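Local coordinates for type IV pilus assembly protein PilF (Thermus thermophilus HB8, PDB 5OIU) that probably hydrolyses ATP as a hexameric motor to power the assembly of type IV pili, at residues P212-V217 and G236-A241; Q174-P179 and R205-Q210. One frame throughout, in Å; residues are numbered along the deposited sequence.

Contact 1. Residues P212-V217 and G236-A241; sequences PDIIMV and GHLVIA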
ATOM      1  N   PRO C 212       9.219 -35.401 -11.105  1.00 35.34           N
ATOM      2  CA  PRO C 212       9.684 -35.442  -9.726  1.00 32.57           C
ATOM      3  C   PRO C 212       8.541 -35.649  -8.731  1.00 33.26           C
ATOM      4  O   PRO C 212       7.360 -35.444  -9.022  1.00 33.90           O
ATOM      5  CB  PRO C 212      10.301 -34.035  -9.564  1.00 32.65           C
ATOM      6  CG  PRO C 212       9.326 -33.116 -10.288  1.00 35.19           C
ATOM      7  CD  PRO C 212       8.787 -34.016 -11.469  1.00 33.97           C
ATOM      8  N   ASP C 213       8.918 -36.048  -7.523  1.00 36.85           N
ATOM      9  CA  ASP C 213       8.034 -36.048  -6.372  1.00 28.74           C
ATOM     10  C   ASP C 213       8.445 -34.996  -5.361  1.00 36.03           C
ATOM     11  O   ASP C 213       7.607 -34.249  -4.850  1.00 33.67           O
ATOM     12  CB  ASP C 213       8.026 -37.432  -5.691  1.00 37.27           C
ATOM     13  CG  ASP C 213       7.517 -38.535  -6.624  1.00 38.12           C
ATOM     14  OD1 ASP C 213       6.287 -38.594  -6.858  1.00 37.09           O
ATOM     15  OD2 ASP C 213       8.351 -39.311  -7.135  1.00 35.39           O
ATOM     16  N   ILE C 214       9.739 -34.910  -5.079  1.00 37.93           N
ATOM     17  CA  ILE C 214      10.295 -33.968  -4.127  1.00 33.69           C
ATOM     18  C   ILE C 214      11.261 -33.070  -4.877  1.00 36.21           C
ATOM     19  O   ILE C 214      12.174 -33.562  -5.553  1.00 31.64           O
ATOM     20  CB  ILE C 214      11.008 -34.691  -2.976  1.00 34.82           C
ATOM     21  CG1 ILE C 214      10.007 -35.513  -2.156  1.00 32.18           C
ATOM     22  CG2 ILE C 214      11.786 -33.685  -2.126  1.00 26.94           C
ATOM     23  CD1 ILE C 214      10.669 -36.531  -1.224  1.00 34.83           C
ATOM     24  N   ILE C 215      11.055 -31.764  -4.767  1.00 28.22           N
ATOM     25  CA  ILE C 215      11.947 -30.783  -5.354  1.00 31.28           C
ATOM     26  C   ILE C 215      12.587 -29.991  -4.229  1.00 37.78           C
ATOM     27  O   ILE C 215      11.898 -29.549  -3.299  1.00 38.19           O
ATOM     28  CB  ILE C 215      11.202 -29.852  -6.323  1.00 30.10           C
ATOM     29  CG1 ILE C 215      10.805 -30.636  -7.577  1.00 32.13           C
ATOM     30  CG2 ILE C 215      12.080 -28.666  -6.676  1.00 24.54           C
ATOM     31  CD1 ILE C 215       9.759 -29.972  -8.426  1.00 24.90           C
ATOM     32  N   MET C 216      13.896 -29.796  -4.315  1.00 34.80           N
ATOM     33  CA  MET C 216      14.616 -28.965  -3.361  1.00 34.29           C
ATOM     34  C   MET C 216      15.230 -27.785  -4.096  1.00 39.08           C
ATOM     35  O   MET C 216      16.068 -27.970  -4.985  1.00 33.50           O
ATOM     36  CB  MET C 216      15.700 -29.757  -2.635  1.00 34.96           C
ATOM     37  CG  MET C 216      16.104 -29.122  -1.296  1.00 42.17           C
ATOM     38  SD  MET C 216      17.241 -27.712  -1.423  1.00 42.54           S
ATOM     39  CE  MET C 216      18.824 -28.559  -1.417  1.00 38.45           C
ATOM     40  N   VAL C 217      14.820 -26.582  -3.718  1.00 39.80           N
ATOM     41  CA  VAL C 217      15.370 -25.356  -4.277  1.00 35.80           C
ATOM     42  C   VAL C 217      16.356 -24.795  -3.249  1.00 40.38           C
ATOM     43  O   VAL C 217      15.963 -24.415  -2.140  1.00 36.32           O
ATOM     44  CB  VAL C 217      14.255 -24.364  -4.614  1.00 35.81           C
ATOM     45  CG1 VAL C 217      14.841 -23.076  -5.130  1.00 38.84           C
ATOM     46  CG2 VAL C 217      13.318 -24.965  -5.642  1.00 36.74           C
ATOM     47  N   GLY C 236       1.073 -30.176  -7.235  1.00 41.06           N
ATOM     48  CA  GLY C 236       1.041 -31.418  -6.490  1.00 40.64           C
ATOM     49  C   GLY C 236       2.383 -32.029  -6.145  1.00 42.64           C
ATOM     50  O   GLY C 236       2.446 -33.209  -5.804  1.00 38.62           O
ATOM     51  N   HIS C 237       3.453 -31.251  -6.209  1.00 40.01           N
ATOM     52  CA  HIS C 237       4.772 -31.696  -5.800  1.00 35.40           C
ATOM     53  C   HIS C 237       5.089 -31.204  -4.390  1.00 38.93           C
ATOM     54  O   HIS C 237       4.518 -30.222  -3.906  1.00 39.79           O
ATOM     55  CB  HIS C 237       5.820 -31.182  -6.782  1.00 35.08           C
ATOM     56  CG  HIS C 237       5.636 -31.689  -8.174  1.00 37.46           C
ATOM     57  ND1 HIS C 237       5.554 -30.853  -9.267  1.00 46.31           N
ATOM     58  CD2 HIS C 237       5.529 -32.950  -8.657  1.00 36.79           C
ATOM     59  CE1 HIS C 237       5.397 -31.573 -10.364  1.00 45.59           C
ATOM     60  NE2 HIS C 237       5.385 -32.850 -10.021  1.00 42.67           N
ATOM     61  N   LEU C 238       6.006 -31.897  -3.724  1.00 32.08           N
ATOM     62  CA  LEU C 238       6.526 -31.432  -2.445  1.00 38.36           C
ATOM     63  C   LEU C 238       7.815 -30.639  -2.687  1.00 38.12           C
ATOM     64  O   LEU C 238       8.794 -31.174  -3.223  1.00 35.98           O
ATOM     65  CB  LEU C 238       6.767 -32.594  -1.482  1.00 36.80           C
ATOM     66  CG  LEU C 238       7.345 -32.098  -0.144  1.00 38.11           C
ATOM     67  CD1 LEU C 238       6.359 -31.165   0.525  1.00 31.94           C
ATOM     68  CD2 LEU C 238       7.710 -33.236   0.788  1.00 32.00           C
ATOM     69  N   VAL C 239       7.803 -29.362  -2.304  1.00 38.14           N
ATOM     70  CA  VAL C 239       8.914 -28.439  -2.522  1.00 35.59           C
ATOM     71  C   VAL C 239       9.488 -28.032  -1.177  1.00 32.29           C
ATOM     72  O   VAL C 239       8.757 -27.566  -0.298  1.00 33.05           O
ATOM     73  CB  VAL C 239       8.464 -27.193  -3.297  1.00 37.04           C
ATOM     74  CG1 VAL C 239       9.642 -26.237  -3.492  1.00 33.69           C
ATOM     75  CG2 VAL C 239       7.838 -27.599  -4.622  1.00 31.97           C
ATOM     76  N   ILE C 240      10.793 -28.192  -1.021  1.00 31.78           N
ATOM     77  CA  ILE C 240      11.503 -27.724   0.165  1.00 33.90           C
ATOM     78  C   ILE C 240      12.496 -26.676  -0.304  1.00 36.65           C
ATOM     79  O   ILE C 240      13.314 -26.947  -1.197  1.00 35.44           O
ATOM     80  CB  ILE C 240      12.194 -28.880   0.908  1.00 35.14           C
ATOM     81  CG1 ILE C 240      11.113 -29.771   1.535  1.00 34.55           C
ATOM     82  CG2 ILE C 240      13.166 -28.345   1.953  1.00 32.59           C
ATOM     83  CD1 ILE C 240      11.505 -31.151   1.721  1.00 34.46           C
ATOM     84  N   ALA C 241      12.414 -25.473   0.271  1.00 36.46           N
ATOM     85  CA  ALA C 241      13.136 -24.338  -0.288  1.00 34.95           C
ATOM     86  C   ALA C 241      13.647 -23.439   0.818  1.00 33.18           C
ATOM     87  O   ALA C 241      13.031 -23.317   1.883  1.00 33.76           O
ATOM     88  CB  ALA C 241      12.270 -23.532  -1.255  1.00 35.83           C
TER
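Two neighbouring parallel strands, 214-217 and 238-241, meet here in the buried central sheet of the P-loop ATPase fold; with helix 223-235 between them they make up a beta-alpha-beta crossover unit. Their axes run 4.7 Å apart at 19°, and the register pairs Ile214 with Leu238, Ile215 with Val239, Met216 with Ile240 and Val217 with Ala241. Four backbone hydrogen bonds join them in the parallel pattern: Leu238 N to Asp213 O, Ile215 N to Leu238 O (2.8 Å) and Ile240 N to Ile215 O are nearly straight, Val217 N to Ile240 O more bent.

Side chains sort onto the two faces. Ile214, Leu238, Met216 and Ile240 share one, where helix 155-166, which follows the P-loop, packs on Ile214, Met216 and Leu238. In Met216 chi1 (-158°, CG anti to the backbone N) puts CG 3.5 Å from Ile240 O; the bends at chi2 and chi3 then lead the thioether end away. Its side chain is about 8 Å from the bound magnesium ion. On the other face Ile215, Val239, Val217 and Ala241 gather, with Val217 CB and Ala241 CB 4.0 Å apart.

Where the strands begin, Asp213 reaches outside the pair and makes a salt bridge to Arg41 of a neighbouring subunit. Gly236 ends helix 223-235 in a Schellman motif, and His237 then turns one face of its imidazole to Pro212. Pro212 CG lies over that face, toward the rim and 4.1 Å from the centroid, a CH-pi contact, while His237 CD2 approaches Pro212 O at 3.1 Å.

Contact 2. Residues Q174-P179 and R205-Q210; sequences QTIEDP and RAFLRQ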
ATOM      1  N   GLN C 174      14.759 -34.331  -6.599  1.00 35.14           N
ATOM      2  CA  GLN C 174      15.586 -33.501  -7.468  1.00 33.35           C
ATOM      3  C   GLN C 174      15.850 -32.154  -6.802  1.00 34.21           C
ATOM      4  O   GLN C 174      14.905 -31.463  -6.404  1.00 36.46           O
ATOM      5  CB  GLN C 174      14.898 -33.305  -8.819  1.00 29.18           C
ATOM      6  CG  GLN C 174      15.665 -32.423  -9.776  1.00 33.08           C
ATOM      7  CD  GLN C 174      16.930 -33.085 -10.266  1.00 35.80           C
ATOM      8  OE1 GLN C 174      16.879 -34.096 -10.982  1.00 30.67           O
ATOM      9  NE2 GLN C 174      18.080 -32.529  -9.879  1.00 31.51           N
ATOM     10  N   THR C 175      17.125 -31.779  -6.695  1.00 31.45           N
ATOM     11  CA  THR C 175      17.555 -30.522  -6.096  1.00 30.26           C
ATOM     12  C   THR C 175      18.129 -29.590  -7.163  1.00 35.13           C
ATOM     13  O   THR C 175      18.571 -30.022  -8.227  1.00 34.14           O
ATOM     14  CB  THR C 175      18.621 -30.743  -5.009  1.00 33.70           C
ATOM     15  OG1 THR C 175      19.879 -31.034  -5.626  1.00 35.11           O
ATOM     16  CG2 THR C 175      18.284 -31.904  -4.117  1.00 33.74           C
ATOM     17  N   ILE C 176      18.112 -28.292  -6.866  1.00 34.78           N
ATOM     18  CA  ILE C 176      18.908 -27.300  -7.578  1.00 34.95           C
ATOM     19  C   ILE C 176      19.622 -26.451  -6.527  1.00 35.16           C
ATOM     20  O   ILE C 176      18.994 -25.944  -5.587  1.00 36.32           O
ATOM     21  CB  ILE C 176      18.052 -26.438  -8.535  1.00 37.81           C
ATOM     22  CG1 ILE C 176      18.933 -25.457  -9.315  1.00 35.88           C
ATOM     23  CG2 ILE C 176      16.916 -25.741  -7.806  1.00 31.69           C
ATOM     24  CD1 ILE C 176      19.951 -26.134 -10.174  1.00 30.52           C
ATOM     25  N   GLU C 177      20.938 -26.329  -6.658  1.00 36.87           N
ATOM     26  CA  GLU C 177      21.773 -25.876  -5.550  1.00 37.59           C
ATOM     27  C   GLU C 177      22.872 -24.954  -6.053  1.00 35.77           C
ATOM     28  O   GLU C 177      23.366 -25.101  -7.174  1.00 42.11           O
ATOM     29  CB  GLU C 177      22.389 -27.063  -4.788  1.00 34.33           C
ATOM     30  CG  GLU C 177      21.375 -28.082  -4.300  1.00 34.62           C
ATOM     31  CD  GLU C 177      21.989 -29.137  -3.408  1.00 43.79           C
ATOM     32  OE1 GLU C 177      22.777 -28.767  -2.505  1.00 48.72           O
ATOM     33  OE2 GLU C 177      21.697 -30.337  -3.622  1.00 37.46           O
ATOM     34  N   ASP C 178      23.235 -23.983  -5.219  1.00 35.66           N
ATOM     35  CA  ASP C 178      24.325 -23.063  -5.533  1.00 45.23           C
ATOM     36  C   ASP C 178      25.197 -22.868  -4.309  1.00 46.04           C
ATOM     37  O   ASP C 178      24.967 -21.956  -3.506  1.00 50.99           O
ATOM     38  CB  ASP C 178      23.809 -21.711  -6.016  1.00 47.09           C
ATOM     39  CG  ASP C 178      24.936 -20.740  -6.322  1.00 47.38           C
ATOM     40  OD1 ASP C 178      26.084 -21.197  -6.511  1.00 55.47           O
ATOM     41  OD2 ASP C 178      24.676 -19.522  -6.371  1.00 52.59           O
ATOM     42  N   PRO C 179      26.236 -23.695  -4.144  1.00 42.13           N
ATOM     43  CA  PRO C 179      26.541 -24.808  -5.037  1.00 43.69           C
ATOM     44  C   PRO C 179      25.939 -26.099  -4.484  1.00 41.45           C
ATOM     45  O   PRO C 179      25.242 -26.049  -3.478  1.00 44.99           O
ATOM     46  CB  PRO C 179      28.068 -24.847  -5.005  1.00 42.78           C
ATOM     47  CG  PRO C 179      28.393 -24.467  -3.557  1.00 41.03           C
ATOM     48  CD  PRO C 179      27.237 -23.586  -3.062  1.00 44.23           C
ATOM     49  N   ARG C 205      12.309 -24.901 -14.071  1.00 40.88           N
ATOM     50  CA  ARG C 205      11.308 -25.123 -15.108  1.00 42.68           C
ATOM     51  C   ARG C 205      11.530 -26.455 -15.823  1.00 39.34           C
ATOM     52  O   ARG C 205      10.572 -27.166 -16.147  1.00 41.28           O
ATOM     53  CB  ARG C 205      11.329 -23.964 -16.104  1.00 41.74           C
ATOM     54  CG  ARG C 205      10.008 -23.740 -16.791  1.00 48.24           C
ATOM     55  CD  ARG C 205      10.007 -22.401 -17.567  1.00 65.37           C
ATOM     56  NE  ARG C 205       9.630 -21.198 -16.803  1.00 58.86           N
ATOM     57  CZ  ARG C 205       8.462 -21.014 -16.175  1.00 64.73           C
ATOM     58  NH1 ARG C 205       7.529 -21.979 -16.172  1.00 53.20           N
ATOM     59  NH2 ARG C 205       8.228 -19.861 -15.529  1.00 62.44           N
ATOM     60  N   ALA C 206      12.784 -26.815 -16.077  1.00 36.14           N
ATOM     61  CA  ALA C 206      13.052 -28.121 -16.659  1.00 38.14           C
ATOM     62  C   ALA C 206      12.559 -29.243 -15.745  1.00 41.23           C
ATOM     63  O   ALA C 206      12.043 -30.262 -16.221  1.00 38.01           O
ATOM     64  CB  ALA C 206      14.540 -28.258 -16.944  1.00 34.86           C
ATOM     65  N   PHE C 207      12.659 -29.042 -14.424  1.00 41.80           N
ATOM     66  CA  PHE C 207      12.228 -30.042 -13.452  1.00 35.23           C
ATOM     67  C   PHE C 207      10.790 -30.481 -13.651  1.00 40.06           C
ATOM     68  O   PHE C 207      10.429 -31.582 -13.220  1.00 39.05           O
ATOM     69  CB  PHE C 207      12.358 -29.507 -12.035  1.00 33.25           C
ATOM     70  CG  PHE C 207      13.759 -29.398 -11.558  1.00 34.16           C
ATOM     71  CD1 PHE C 207      14.821 -29.591 -12.423  1.00 27.98           C
ATOM     72  CD2 PHE C 207      14.014 -29.081 -10.234  1.00 36.76           C
ATOM     73  CE1 PHE C 207      16.102 -29.479 -11.994  1.00 28.56           C
ATOM     74  CE2 PHE C 207      15.324 -28.970  -9.786  1.00 36.62           C
ATOM     75  CZ  PHE C 207      16.363 -29.179 -10.673  1.00 32.12           C
ATOM     76  N   LEU C 208       9.955 -29.652 -14.281  1.00 38.40           N
ATOM     77  CA  LEU C 208       8.550 -30.016 -14.437  1.00 45.76           C
ATOM     78  C   LEU C 208       8.347 -31.143 -15.450  1.00 46.07           C
ATOM     79  O   LEU C 208       7.310 -31.816 -15.411  1.00 47.78           O
ATOM     80  CB  LEU C 208       7.738 -28.771 -14.804  1.00 40.10           C
ATOM     81  CG  LEU C 208       7.767 -27.808 -13.605  1.00 42.86           C
ATOM     82  CD1 LEU C 208       6.817 -26.640 -13.793  1.00 34.56           C
ATOM     83  CD2 LEU C 208       7.469 -28.576 -12.300  1.00 39.94           C
ATOM     84  N   ARG C 209       9.315 -31.390 -16.334  1.00 44.40           N
ATOM     85  CA  ARG C 209       9.232 -32.509 -17.261  1.00 44.30           C
ATOM     86  C   ARG C 209      10.141 -33.660 -16.859  1.00 38.95           C
ATOM     87  O   ARG C 209      10.423 -34.536 -17.675  1.00 38.76           O
ATOM     88  CB  ARG C 209       9.544 -32.039 -18.679  1.00 42.85           C
ATOM     89  CG  ARG C 209       8.308 -31.453 -19.338  1.00 53.92           C
ATOM     90  CD  ARG C 209       8.518 -31.093 -20.799  1.00 64.66           C
ATOM     91  NE  ARG C 209       9.046 -29.744 -20.949  1.00 69.65           N
ATOM     92  CZ  ARG C 209       8.286 -28.657 -21.027  1.00 75.52           C
ATOM     93  NH1 ARG C 209       6.963 -28.765 -20.960  1.00 73.53           N
ATOM     94  NH2 ARG C 209       8.853 -27.460 -21.159  1.00 82.30           N
ATOM     95  N   GLN C 210      10.575 -33.688 -15.601  1.00 35.79           N
ATOM     96  CA  GLN C 210      11.454 -34.724 -15.080  1.00 38.12           C
ATOM     97  C   GLN C 210      10.756 -35.634 -14.092  1.00 37.65           C
ATOM     98  O   GLN C 210      11.429 -36.352 -13.341  1.00 34.00           O
ATOM     99  CB  GLN C 210      12.685 -34.081 -14.436  1.00 35.82           C
ATOM    100  CG  GLN C 210      13.746 -33.667 -15.445  1.00 36.23           C
ATOM    101  CD  GLN C 210      14.775 -34.777 -15.691  1.00 37.41           C
ATOM    102  OE1 GLN C 210      15.160 -35.486 -14.765  1.00 37.12           O
ATOM    103  NE2 GLN C 210      15.218 -34.925 -16.937  1.00 35.96           N
TER
HETATM  104  O   HOH W   1      15.092 -35.694 -12.180  1.00 30.60           O
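Gln174 lays its aliphatic CG squarely over the centre of the Phe207 ring, 3.5 Å from the centroid, in a CH-pi contact. CG stands anti to the backbone N (chi1 178°) and the chain then bends at chi2 (69°), which carries the amide past the ring with the two planes 41° apart. NE2 of Gln174 donates to Thr175 O at 3.0 Å, with that oxygen in the amide plane, so the rotation of the amide is fixed. The same Thr175 O sits at the ring edge, 3.4 Å from Phe207 CZ, while Ile176 comes in obliquely, its CB 3.9 Å from CZ.

The segment 205-210, which begins in helix 200-206, thus sets a ring against strand 173-177 of the central sheet of the P-loop ATPase fold. An alanine in place of Phe207 would probably open a gap against Ile176 and leave the Gln174 methylene without the face it rests on.

A water bridges the two glutamine oxygens, donating to Gln174 OE1 at 2.7 Å and to Gln210 OE1 at 2.6 Å. The other end of the Gln210 amide, NE2, is hydrogen-bonded to Ser97 OG of a neighbouring subunit.

From the N terminus, strand 173-177 comes first; the chain passes through strand 188-191 and helix 200-206 before contact 2 closes its loop at 205-210. Almost at once it enters 212-217, runs through helix 223-235, and returns at 236-241 to close contact 1. The two loops are in series, neither nesting nor crossing, with centres 9 Å apart. They share one sheet, in which strand 214-217 lies between 173-177 and 238-243: Met216 N to Gln174 O (2.9 Å) and Ile176 N to Met216 O (2.8 Å) are probable hydrogen bonds. Phe207 also packs on Ile215, and both contacts reach a neighbouring subunit.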